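Fatty acid CoA ligase (Marinactinospora thermotolerans, PDB 6SQ8) belongs to the ANL superfamily of AMP-binding enzymes and binds adenosine monophosphate together with 1-ethanoyl-9H-pyrido[3,4-b]indole-3-carboxylic acid. Local coordinates at residues S187-G190 / R195-I198; L459-D462 / H468-R471; H328-I333 / G373-T378; A95-A100 / G359-P364; L396-I401 / P487-V492. All blocks are in the same frame, centred on the assembly; numbering follows the deposited sequence.

Contact 1 of 5, residues S187-G190 / R195-I198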
# COMPACT_ATOMS: atom_id res chain seq x y z
N SER A 187 -3.49 16.00 -6.20
CA SER A 187 -4.87 16.06 -6.61
C SER A 187 -5.77 15.46 -5.52
O SER A 187 -6.83 15.97 -5.28
CB SER A 187 -5.03 15.48 -7.99
OG SER A 187 -5.67 14.22 -8.01
N MET A 188 -5.28 14.44 -4.80
CA MET A 188 -6.01 13.79 -3.70
C MET A 188 -5.92 14.61 -2.41
O MET A 188 -6.91 14.72 -1.72
CB MET A 188 -5.43 12.41 -3.39
CG MET A 188 -5.57 11.42 -4.47
SD MET A 188 -5.09 9.76 -3.94
CE MET A 188 -3.31 9.84 -3.98
N TYR A 189 -4.72 15.08 -2.06
CA TYR A 189 -4.36 15.46 -0.69
C TYR A 189 -4.40 16.97 -0.45
O TYR A 189 -4.30 17.42 0.69
CB TYR A 189 -2.98 14.91 -0.32
CG TYR A 189 -2.82 13.42 -0.41
CD1 TYR A 189 -3.90 12.55 -0.33
CD2 TYR A 189 -1.57 12.86 -0.56
CE1 TYR A 189 -3.74 11.18 -0.44
CE2 TYR A 189 -1.39 11.49 -0.67
CZ TYR A 189 -2.48 10.65 -0.60
OH TYR A 189 -2.29 9.30 -0.70
N GLY A 190 -4.56 17.77 -1.51
CA GLY A 190 -4.49 19.24 -1.43
C GLY A 190 -3.14 19.75 -1.91
O GLY A 190 -2.21 18.98 -2.13
N ARG A 195 2.08 18.46 6.59
CA ARG A 195 2.80 17.79 7.66
C ARG A 195 2.25 16.36 7.71
O ARG A 195 1.18 16.11 8.28
CB ARG A 195 2.64 18.54 8.98
CG ARG A 195 3.69 19.62 9.23
CD ARG A 195 3.47 20.99 8.59
NE ARG A 195 2.27 21.75 8.95
CZ ARG A 195 1.62 21.68 10.12
NH1 ARG A 195 2.15 20.99 11.11
NH2 ARG A 195 0.44 22.27 10.27
N PHE A 196 2.96 15.45 7.05
CA PHE A 196 2.44 14.14 6.68
C PHE A 196 3.05 13.07 7.59
O PHE A 196 4.25 12.80 7.54
CB PHE A 196 2.72 13.84 5.22
CG PHE A 196 1.77 12.87 4.57
CD1 PHE A 196 1.57 11.60 5.09
CD2 PHE A 196 1.11 13.20 3.40
CE1 PHE A 196 0.70 10.71 4.47
CE2 PHE A 196 0.25 12.31 2.77
CZ PHE A 196 0.06 11.06 3.31
N LEU A 197 2.18 12.45 8.40
CA LEU A 197 2.54 11.42 9.35
C LEU A 197 2.60 10.09 8.61
O LEU A 197 1.62 9.66 8.00
CB LEU A 197 1.46 11.39 10.44
CG LEU A 197 1.91 11.10 11.87
CD1 LEU A 197 0.82 10.38 12.67
CD2 LEU A 197 3.19 10.29 11.91
N ILE A 198 3.74 9.43 8.67
CA ILE A 198 3.93 8.20 7.96
C ILE A 198 4.36 7.12 8.93
O ILE A 198 5.54 7.00 9.24
CB ILE A 198 4.94 8.37 6.82
CG1 ILE A 198 4.56 9.58 5.95
CG2 ILE A 198 5.03 7.09 6.01
CD1 ILE A 198 5.31 9.67 4.66

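Contact 2 of 5, residues L459-D462 / H468-R471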
# COMPACT_ATOMS: atom_id res chain seq x y z
N LEU A 459 -29.46 -13.11 7.68
CA LEU A 459 -29.19 -11.77 7.23
C LEU A 459 -28.66 -11.81 5.79
O LEU A 459 -29.10 -11.03 4.92
CB LEU A 459 -28.17 -11.17 8.20
CG LEU A 459 -28.01 -9.65 8.18
CD1 LEU A 459 -29.34 -8.91 8.29
CD2 LEU A 459 -27.09 -9.23 9.32
N VAL A 460 -27.74 -12.74 5.51
CA VAL A 460 -27.21 -12.90 4.17
C VAL A 460 -28.35 -13.31 3.25
O VAL A 460 -28.47 -12.80 2.16
CB VAL A 460 -26.03 -13.90 4.11
CG1 VAL A 460 -25.69 -14.31 2.69
CG2 VAL A 460 -24.80 -13.35 4.82
N ARG A 461 -29.20 -14.23 3.72
CA ARG A 461 -30.25 -14.77 2.89
C ARG A 461 -31.23 -13.67 2.49
O ARG A 461 -31.74 -13.71 1.39
CB ARG A 461 -30.99 -15.93 3.56
CG ARG A 461 -31.81 -16.76 2.56
CD ARG A 461 -32.59 -17.89 3.21
NE ARG A 461 -31.79 -18.69 4.14
CZ ARG A 461 -30.99 -19.69 3.78
NH1 ARG A 461 -30.98 -20.10 2.52
NH2 ARG A 461 -30.23 -20.26 4.70
N ASP A 462 -31.51 -12.72 3.39
CA ASP A 462 -32.52 -11.67 3.13
C ASP A 462 -31.98 -10.67 2.09
O ASP A 462 -32.72 -10.23 1.22
CB ASP A 462 -32.97 -10.93 4.40
CG ASP A 462 -34.15 -9.98 4.17
OD1 ASP A 462 -34.99 -10.29 3.29
OD2 ASP A 462 -34.24 -8.92 4.87
N HIS A 468 -25.76 -17.16 -1.73
CA HIS A 468 -24.73 -16.41 -1.00
C HIS A 468 -24.58 -16.85 0.46
O HIS A 468 -23.62 -16.47 1.10
CB HIS A 468 -25.02 -14.91 -1.04
CG HIS A 468 -24.93 -14.36 -2.42
ND1 HIS A 468 -25.96 -14.53 -3.34
CD2 HIS A 468 -23.96 -13.68 -3.05
CE1 HIS A 468 -25.63 -13.94 -4.46
NE2 HIS A 468 -24.40 -13.43 -4.30
N VAL A 469 -25.55 -17.61 0.97
CA VAL A 469 -25.59 -17.95 2.38
C VAL A 469 -24.45 -18.91 2.69
O VAL A 469 -24.29 -19.95 2.05
CB VAL A 469 -26.94 -18.54 2.82
CG1 VAL A 469 -26.92 -18.91 4.29
CG2 VAL A 469 -28.10 -17.58 2.55
N PRO A 470 -23.61 -18.58 3.70
CA PRO A 470 -22.56 -19.49 4.14
C PRO A 470 -23.14 -20.72 4.84
O PRO A 470 -23.92 -20.57 5.76
CB PRO A 470 -21.69 -18.70 5.13
CG PRO A 470 -22.32 -17.33 5.26
CD PRO A 470 -23.60 -17.32 4.44
N ARG A 471 -22.70 -21.91 4.41
CA ARG A 471 -23.06 -23.16 5.05
C ARG A 471 -22.37 -23.25 6.42
O ARG A 471 -22.99 -23.58 7.39
CB ARG A 471 -22.67 -24.35 4.16
CG ARG A 471 -22.94 -25.71 4.79
CD ARG A 471 -23.27 -26.76 3.74
NE ARG A 471 -22.19 -27.70 3.54
CZ ARG A 471 -22.12 -28.53 2.52
NH1 ARG A 471 -22.64 -28.18 1.35
NH2 ARG A 471 -21.54 -29.70 2.68

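Contact 3 of 5, residues H328-I333 / G373-T378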
# COMPACT_ATOMS: atom_id res chain seq x y z
N HIS A 328 -6.36 11.35 -14.96
CA HIS A 328 -5.49 10.70 -15.94
C HIS A 328 -5.57 9.18 -15.78
O HIS A 328 -4.83 8.46 -16.48
CB HIS A 328 -4.03 11.21 -15.88
CG HIS A 328 -3.92 12.70 -15.84
ND1 HIS A 328 -4.23 13.50 -16.92
CD2 HIS A 328 -3.54 13.55 -14.85
CE1 HIS A 328 -4.03 14.77 -16.60
NE2 HIS A 328 -3.63 14.83 -15.34
N VAL A 329 -6.46 8.70 -14.90
CA VAL A 329 -6.65 7.27 -14.70
C VAL A 329 -7.91 6.83 -15.44
O VAL A 329 -9.02 7.18 -15.07
CB VAL A 329 -6.71 6.89 -13.21
CG1 VAL A 329 -6.79 5.38 -13.03
CG2 VAL A 329 -5.53 7.44 -12.45
N GLU A 330 -7.69 6.08 -16.52
CA GLU A 330 -8.73 5.47 -17.30
C GLU A 330 -9.03 4.09 -16.71
O GLU A 330 -8.12 3.34 -16.44
CB GLU A 330 -8.30 5.36 -18.76
CG GLU A 330 -7.86 6.69 -19.37
CD GLU A 330 -7.21 6.61 -20.75
OE1 GLU A 330 -7.92 6.21 -21.72
OE2 GLU A 330 -5.98 6.89 -20.84
N VAL A 331 -10.31 3.78 -16.50
CA VAL A 331 -10.73 2.49 -15.99
C VAL A 331 -11.81 1.93 -16.92
O VAL A 331 -12.73 2.63 -17.31
CB VAL A 331 -11.27 2.60 -14.55
CG1 VAL A 331 -11.67 1.23 -14.02
CG2 VAL A 331 -10.26 3.25 -13.62
N GLU A 332 -11.67 0.65 -17.26
CA GLU A 332 -12.71 -0.09 -17.95
C GLU A 332 -13.09 -1.32 -17.13
O GLU A 332 -12.26 -1.84 -16.38
CB GLU A 332 -12.25 -0.52 -19.34
CG GLU A 332 -12.41 0.55 -20.41
CD GLU A 332 -11.92 0.15 -21.79
OE1 GLU A 332 -11.43 -1.01 -21.97
OE2 GLU A 332 -12.03 1.00 -22.67
N ILE A 333 -14.34 -1.75 -17.28
CA ILE A 333 -14.83 -3.01 -16.76
C ILE A 333 -15.00 -3.95 -17.96
O ILE A 333 -15.64 -3.58 -18.91
CB ILE A 333 -16.14 -2.81 -15.97
CG1 ILE A 333 -16.02 -1.68 -14.94
CG2 ILE A 333 -16.57 -4.12 -15.33
CD1 ILE A 333 -15.05 -1.99 -13.80
N GLY A 373 -2.22 -3.53 -24.70
CA GLY A 373 -2.61 -2.32 -25.36
C GLY A 373 -2.41 -1.11 -24.48
O GLY A 373 -3.08 -0.10 -24.66
N GLY A 374 -1.50 -1.22 -23.50
CA GLY A 374 -1.25 -0.15 -22.53
C GLY A 374 -2.18 -0.22 -21.32
O GLY A 374 -2.08 0.62 -20.42
N TRP A 375 -3.10 -1.20 -21.33
CA TRP A 375 -4.05 -1.44 -20.24
C TRP A 375 -3.48 -2.50 -19.30
O TRP A 375 -2.93 -3.49 -19.75
CB TRP A 375 -5.42 -1.88 -20.78
CG TRP A 375 -6.15 -0.78 -21.48
CD1 TRP A 375 -6.03 -0.41 -22.79
CD2 TRP A 375 -7.10 0.14 -20.89
NE1 TRP A 375 -6.83 0.67 -23.05
CE2 TRP A 375 -7.51 1.02 -21.92
CE3 TRP A 375 -7.65 0.29 -19.62
CZ2 TRP A 375 -8.44 2.03 -21.70
CZ3 TRP A 375 -8.57 1.28 -19.41
CH2 TRP A 375 -8.96 2.14 -20.43
N LEU A 376 -3.65 -2.25 -18.00
CA LEU A 376 -3.22 -3.16 -16.94
C LEU A 376 -4.45 -3.85 -16.32
O LEU A 376 -5.44 -3.22 -16.01
CB LEU A 376 -2.45 -2.36 -15.89
CG LEU A 376 -2.22 -3.06 -14.56
CD1 LEU A 376 -1.38 -4.29 -14.76
CD2 LEU A 376 -1.54 -2.14 -13.57
N ARG A 377 -4.36 -5.18 -16.21
CA ARG A 377 -5.30 -6.05 -15.50
C ARG A 377 -4.96 -5.97 -14.00
O ARG A 377 -3.98 -6.54 -13.55
CB ARG A 377 -5.12 -7.47 -16.06
CG ARG A 377 -6.14 -8.53 -15.68
CD ARG A 377 -5.56 -9.85 -16.19
NE ARG A 377 -6.30 -11.08 -15.87
CZ ARG A 377 -7.04 -11.79 -16.73
NH1 ARG A 377 -7.22 -11.38 -17.97
NH2 ARG A 377 -7.63 -12.91 -16.33
N THR A 378 -5.78 -5.25 -13.24
CA THR A 378 -5.55 -5.03 -11.82
C THR A 378 -5.58 -6.36 -11.06
O THR A 378 -4.83 -6.52 -10.12
CB THR A 378 -6.59 -4.10 -11.21
OG1 THR A 378 -7.88 -4.69 -11.40
CG2 THR A 378 -6.54 -2.70 -11.79

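Contact 4 of 5, residues A95-A100 / G359-P364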
# COMPACT_ATOMS: atom_id res chain seq x y z
N ALA A 95 17.00 -11.24 -7.80
CA ALA A 95 16.14 -11.06 -8.97
C ALA A 95 16.18 -9.62 -9.46
O ALA A 95 15.92 -9.37 -10.63
CB ALA A 95 14.73 -11.48 -8.64
N ALA A 96 16.51 -8.67 -8.57
CA ALA A 96 16.44 -7.24 -8.89
C ALA A 96 17.75 -6.74 -9.50
O ALA A 96 17.84 -5.56 -9.85
CB ALA A 96 16.11 -6.45 -7.65
N ASP A 97 18.74 -7.63 -9.62
CA ASP A 97 20.08 -7.31 -10.14
C ASP A 97 20.73 -6.25 -9.24
O ASP A 97 21.15 -5.19 -9.70
CB ASP A 97 20.05 -6.93 -11.62
CG ASP A 97 19.69 -8.09 -12.55
OD1 ASP A 97 20.09 -9.24 -12.25
OD2 ASP A 97 19.02 -7.85 -13.57
N SER A 98 20.81 -6.56 -7.95
CA SER A 98 21.31 -5.64 -6.92
C SER A 98 22.84 -5.57 -6.99
O SER A 98 23.52 -6.59 -6.92
CB SER A 98 20.85 -6.05 -5.54
OG SER A 98 19.52 -6.57 -5.56
N ALA A 99 23.36 -4.35 -7.11
CA ALA A 99 24.79 -4.10 -7.12
C ALA A 99 25.30 -3.78 -5.71
O ALA A 99 26.51 -3.61 -5.51
CB ALA A 99 25.10 -2.96 -8.05
N ALA A 100 24.39 -3.71 -4.73
CA ALA A 100 24.72 -3.31 -3.38
C ALA A 100 23.58 -3.69 -2.44
O ALA A 100 22.44 -3.80 -2.85
CB ALA A 100 24.98 -1.81 -3.34
N GLY A 359 6.57 -2.82 -16.25
CA GLY A 359 6.46 -4.25 -16.40
C GLY A 359 7.15 -4.95 -15.25
O GLY A 359 7.81 -4.31 -14.40
N TYR A 360 7.01 -6.28 -15.21
CA TYR A 360 7.76 -7.05 -14.27
C TYR A 360 9.22 -7.09 -14.75
O TYR A 360 9.49 -7.38 -15.92
CB TYR A 360 7.15 -8.44 -14.06
CG TYR A 360 5.73 -8.46 -13.54
CD1 TYR A 360 5.40 -7.93 -12.31
CD2 TYR A 360 4.71 -9.01 -14.30
CE1 TYR A 360 4.09 -7.94 -11.85
CE2 TYR A 360 3.40 -9.04 -13.85
CZ TYR A 360 3.09 -8.51 -12.62
OH TYR A 360 1.79 -8.55 -12.19
N TRP A 361 10.13 -6.75 -13.83
CA TRP A 361 11.55 -6.66 -14.09
C TRP A 361 12.08 -7.98 -14.67
O TRP A 361 11.97 -9.03 -14.04
CB TRP A 361 12.28 -6.29 -12.79
CG TRP A 361 13.77 -6.26 -12.92
CD1 TRP A 361 14.65 -7.23 -12.54
CD2 TRP A 361 14.55 -5.20 -13.48
NE1 TRP A 361 15.93 -6.85 -12.83
CE2 TRP A 361 15.90 -5.60 -13.40
CE3 TRP A 361 14.26 -3.94 -13.99
CZ2 TRP A 361 16.95 -4.78 -13.82
CZ3 TRP A 361 15.30 -3.14 -14.44
CH2 TRP A 361 16.62 -3.55 -14.33
N ARG A 362 12.63 -7.89 -15.90
CA ARG A 362 13.30 -8.98 -16.60
C ARG A 362 12.36 -10.21 -16.68
O ARG A 362 12.82 -11.34 -16.51
CB ARG A 362 14.62 -9.31 -15.89
N ASP A 363 11.07 -9.97 -16.93
CA ASP A 363 10.08 -11.05 -17.05
C ASP A 363 8.96 -10.62 -18.00
O ASP A 363 7.86 -10.32 -17.55
CB ASP A 363 9.54 -11.49 -15.69
CG ASP A 363 8.64 -12.72 -15.72
OD1 ASP A 363 8.33 -13.18 -16.84
OD2 ASP A 363 8.26 -13.21 -14.63
N PRO A 364 9.20 -10.59 -19.33
CA PRO A 364 8.18 -10.18 -20.30
C PRO A 364 7.04 -11.20 -20.47
O PRO A 364 5.94 -10.80 -20.84
CB PRO A 364 8.94 -10.04 -21.62
CG PRO A 364 10.41 -10.03 -21.22
CD PRO A 364 10.47 -10.91 -19.99

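Contact 5 of 5, residues L396-I401 / P487-V492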
# COMPACT_ATOMS: atom_id res chain seq x y z
N LEU A 396 -10.06 -11.34 -8.10
CA LEU A 396 -10.48 -12.34 -9.11
C LEU A 396 -10.31 -13.78 -8.58
O LEU A 396 -11.13 -14.64 -8.86
CB LEU A 396 -9.63 -12.10 -10.36
CG LEU A 396 -10.06 -12.80 -11.65
CD1 LEU A 396 -11.54 -12.63 -11.92
CD2 LEU A 396 -9.26 -12.28 -12.85
N GLN A 397 -9.25 -14.03 -7.81
CA GLN A 397 -8.98 -15.35 -7.23
C GLN A 397 -9.98 -15.71 -6.10
O GLN A 397 -10.03 -16.86 -5.68
CB GLN A 397 -7.53 -15.39 -6.73
N ASP A 398 -10.77 -14.74 -5.60
CA ASP A 398 -11.62 -14.93 -4.41
C ASP A 398 -13.09 -15.14 -4.77
O ASP A 398 -13.89 -15.45 -3.88
CB ASP A 398 -11.51 -13.73 -3.48
CG ASP A 398 -10.16 -13.62 -2.80
OD1 ASP A 398 -9.36 -14.63 -2.85
OD2 ASP A 398 -9.92 -12.55 -2.19
N ILE A 399 -13.45 -14.99 -6.04
CA ILE A 399 -14.81 -15.18 -6.49
C ILE A 399 -15.21 -16.63 -6.19
O ILE A 399 -14.45 -17.53 -6.48
CB ILE A 399 -14.96 -14.88 -7.99
CG1 ILE A 399 -14.56 -13.45 -8.33
CG2 ILE A 399 -16.37 -15.21 -8.46
CD1 ILE A 399 -14.46 -13.19 -9.80
N ILE A 400 -16.42 -16.83 -5.66
CA ILE A 400 -16.93 -18.14 -5.41
C ILE A 400 -17.90 -18.49 -6.53
O ILE A 400 -18.93 -17.81 -6.70
CB ILE A 400 -17.61 -18.18 -4.03
CG1 ILE A 400 -16.56 -17.99 -2.92
CG2 ILE A 400 -18.38 -19.49 -3.85
CD1 ILE A 400 -17.09 -17.34 -1.66
N ILE A 401 -17.59 -19.56 -7.27
CA ILE A 401 -18.47 -19.96 -8.39
C ILE A 401 -19.36 -21.12 -7.92
O ILE A 401 -18.87 -22.12 -7.42
CB ILE A 401 -17.65 -20.31 -9.64
CG1 ILE A 401 -16.69 -19.19 -10.04
CG2 ILE A 401 -18.58 -20.70 -10.78
CD1 ILE A 401 -15.72 -19.57 -11.14
N PRO A 487 -6.07 -9.55 3.82
CA PRO A 487 -6.68 -10.78 4.30
C PRO A 487 -6.10 -12.02 3.60
O PRO A 487 -6.17 -12.12 2.39
CB PRO A 487 -8.17 -10.63 3.95
CG PRO A 487 -8.36 -9.16 3.79
CD PRO A 487 -7.05 -8.63 3.25
N ASP A 488 -5.57 -12.94 4.40
CA ASP A 488 -4.97 -14.13 3.90
C ASP A 488 -6.08 -15.15 3.66
O ASP A 488 -6.33 -16.02 4.48
CB ASP A 488 -3.91 -14.68 4.85
CG ASP A 488 -3.14 -15.86 4.30
OD1 ASP A 488 -3.60 -16.42 3.29
OD2 ASP A 488 -2.09 -16.20 4.89
N LYS A 489 -6.73 -15.05 2.51
CA LYS A 489 -7.86 -15.89 2.24
C LYS A 489 -7.42 -17.29 1.78
O LYS A 489 -8.28 -18.16 1.69
CB LYS A 489 -8.80 -15.24 1.23
CG LYS A 489 -9.80 -14.30 1.88
CD LYS A 489 -10.87 -13.93 0.92
CE LYS A 489 -11.71 -12.77 1.38
NZ LYS A 489 -12.87 -12.59 0.48
N VAL A 490 -6.13 -17.52 1.52
CA VAL A 490 -5.72 -18.91 1.24
C VAL A 490 -5.65 -19.64 2.59
O VAL A 490 -6.01 -20.82 2.66
CB VAL A 490 -4.42 -19.06 0.42
CG1 VAL A 490 -4.28 -17.98 -0.65
CG2 VAL A 490 -3.16 -19.15 1.28
N LYS A 491 -5.22 -18.94 3.65
CA LYS A 491 -5.18 -19.53 4.98
C LYS A 491 -6.61 -19.88 5.43
O LYS A 491 -6.87 -21.00 5.85
CB LYS A 491 -4.47 -18.61 5.98
CG LYS A 491 -4.13 -19.25 7.32
CD LYS A 491 -2.99 -18.54 8.04
CE LYS A 491 -2.60 -19.23 9.33
N VAL A 492 -7.53 -18.92 5.29
CA VAL A 492 -8.92 -19.11 5.71
C VAL A 492 -9.50 -20.32 4.96
O VAL A 492 -10.20 -21.13 5.54
CB VAL A 492 -9.76 -17.83 5.51
CG1 VAL A 492 -11.25 -18.08 5.70
CG2 VAL A 492 -9.31 -16.73 6.44

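Contact 1 of 5, residues S187-G190 / R195-I198
Tyr189, in the last turn of a helix, and Phe196, in the strand that follows, meet with their backbones well apart: Tyr189 CA and Phe196 CA are 10.1 Å from one another, and two rings fill the interval. Both side chains set off toward the opposite segment. Tyr189 places CG beside its own backbone N and opposite the carbonyl carbon (chi1 -59°), whereas Phe196 places CG anti to its N; the side chains meet at roughly a right angle. Phe196 leads with its rim. Its CE2 comes to 3.8 Å from Tyr189 CD2, and it is almost as close to Tyr189 CE2. The planes stand 64° apart and the ring centroids of Tyr189 and Phe196 5.7 Å, which makes this an offset edge-to-face aromatic pair in which the edge of Phe196 is turned toward the face of Tyr189, away from its middle. The contact is small and purely apolar, and both residues are buried. The helix stops immediately afterwards at Gly190, which has positive phi and leads the chain into the short connection to the strand. Tyr189 OH makes a weak hydrogen bond to Asn296 of the ligand pocket, and Tyr189 O a hydrogen bond to His242, whose ring also meets that of Phe196. Strand 195-198 runs between the parallel strands 219-222 and 242-245, while Leu209 and Thr213 of helix 205-215 cover Tyr189 and Phe196, and strands 293-299 and 303-308 pack on Tyr189 as well.

Contact 2 of 5, residues L459-D462 / H468-R471
Arg461 NH1 is held in a salt bridge by Asp466, which lies in the connection between the two segments, and the guanidinium so placed lies across Val469. One methyl, Val469 CG2, sits 3.7 Å above the Arg461 guanidinium plane, over its centre, while the other, Val469 CG1, reaches Arg461 NH2 at 3.6 Å. The bend at chi3 (-48°) folds the end of the arginine back over the valine, and the root of the same side chain closes the grip, with Arg461 CB 3.5 Å from Val469 CG2. Beneath this outer layer Val460 carries the buried half of the contact. Its CG1, anti to the backbone N, packs against the peptide joining His468 to Val469, lies 3.8 Å from His468 CB, and has Val469 CG2 and Pro470 CD each at 4.1 Å. The end of the His468 side chain leads away from the helix, and that side chain touches Val412. Val460 also packs on Val415 and Leu416 of helix 409-418, so the apolar layer runs on between two helices. The arrangement is that of a helix C-terminus with the following loop folded back along its side, here joining helix 453-463 to strand 472-475 in the small C-terminal domain of an ANL enzyme.

Contact 3 of 5, residues H328-I333 / G373-T378
The indole of Trp375 has the carboxylate of Glu332 over one face, the two planes only 19° from parallel, while the backbone of Val331 comes up to its edge, close to the ring plane. Glu332 OE1 stands 4.2 Å above the Trp375 plane, displaced toward the rim. Lower down the same side chain, Glu332 CG lies 3.8 Å from Trp375 CH2. On the same six-membered ring, Glu330 CB reaches Trp375 CH2 at 3.7 Å, and Glu330 O approaches Trp375 CZ3 at 3.6 Å. Glu330 and Glu332 both direct their side chains toward the tryptophan, and the intervening Val331 turns the other way, onto Val349 and Phe384. Strands 330-333 and 375-378 run 59° apart, their axes 8.8 Å from each other at closest. Strand 347-352 pairs with both, and the indole spans it, resting on Trp350 and Arg352. Each carboxylate has its charged partner outside the two segments: Glu330 forms a salt bridge with Arg352, Glu332 with Arg334, and Arg334 also makes a cation-pi contact with Trp375. The carboxylate of Glu332 can lie over the indole probably because Arg334 offsets its charge; the direct contact is probably van der Waals in the main, with polar attraction coming from the arginines.

Contact 4 of 5, residues A95-A100 / G359-P364
Trp361 and Asp97 meet through different first torsions: the indole extends with CG anti to its own N (chi1 176°), and Asp97 folds CG back beside its N (chi1 -69°), which together bring the indole N-H to the carboxylate. Each residue stands at a recognisable change of chain direction. Asp97 ends helix 86-95 in a Schellman motif, with positive phi and two bonds back into the last turn; Trp361 is the second residue of a type II beta turn from Tyr360 to Asp363, closed by Asp363 N to Tyr360 O at 3.2 Å. After the turn, Asp363 N-caps the helix that starts at Pro364, its OD1 accepting from Arg366 N. Trp361 NE1 donates a weak, bent hydrogen bond to Asp97 OD2, 3.3 Å long. Asp97 CG lies in the plane of the indole at its edge, with the carboxylate plane turned 69° from that of the ring. Asp97 OD2 also stands 3.7 Å from Trp361 CZ2, farther along the same edge. The contact ties the helix end leading into strand 98-103, in the five-stranded parallel sheet, to the turn that follows from strand 359-360 in a separate antiparallel sheet. His76 bridges the two sides, its ring meeting Trp361 and its NE2 bonding Ala96 O, while Phe160 covers Ala95 and Ala96. The helix end supplies a further oxygen at the indole edge: Ala95 O is 3.3 Å from Trp361 NE1, at too poor an angle to bond.

Contact 5 of 5, residues L396-I401 / P487-V492
Asp398 points its carboxylate across the alkyl chain of Lys489, the two side chains running aslant to each other, so that the methylenes do most of the touching. The nearest pair is Asp398 OD2 and Lys489 CD, at 3.5 Å. Lys489 is extended beyond CG and carries its amino group past the acid: Lys489 NZ stays 4.0 Å from Asp398 OD2, a long salt bridge. Both charged groups have stronger partners outside the two segments. Lys489 NZ forms a salt bridge with Glu413 of helix 409-418, and Asp398 OD1 forms one with Arg493, one turn farther along the helix that begins at Lys489. The aspartate thus meets two cations of a single helix, which would probably favour its charged form, and CG beside the backbone N (chi1 -70°) sends the carboxylate toward them. That helix is N-capped by Asp488. Asp488 OD1 takes Lys491 N at 3.0 Å, met 60° out of the carboxylate plane, and Val490 N weakly at 3.3 Å, while the backbone at Asp488 makes an inverse gamma turn. In ANL enzymes the large N-terminal and small C-terminal domains are joined by a hinge, and segment 396-401 probably falls at that junction, with the side chain of Asp398 about 7 Å from the bound adenosine monophosphate. Segment 487-492 comes directly after Lys486, a residue of both ligand pockets. Deeper in, Lys489 and Val492 pack on Val428 of strand 422-432, and Ile400 reaches Val427 of that same strand.

How the contacts relate
Contact 4 closes a long loop of chain, and contact 1 is nested inside it; contact 3 alternates with contact 4 in sequence, its first segment falling before 359-364 and its second after. Contact 5 opens next and encloses contact 2, whose centre lies 18 Å away. Contacts 1 and 4 belong to the large AMP-binding part of the enzyme, contact 2 to the C-terminal domain, with 40 Å between the centres of contacts 1 and 2. Contacts 1 and 3 lie about 7 Å apart at their nearest atoms. Contacts 3 and 5 touch, Arg377 NH2 packing 3.9 Å from Leu396 CD2. Contacts 1 and 5, on opposite sides of the chain's centre, each come near a ligand, consistent with a site set between two domains.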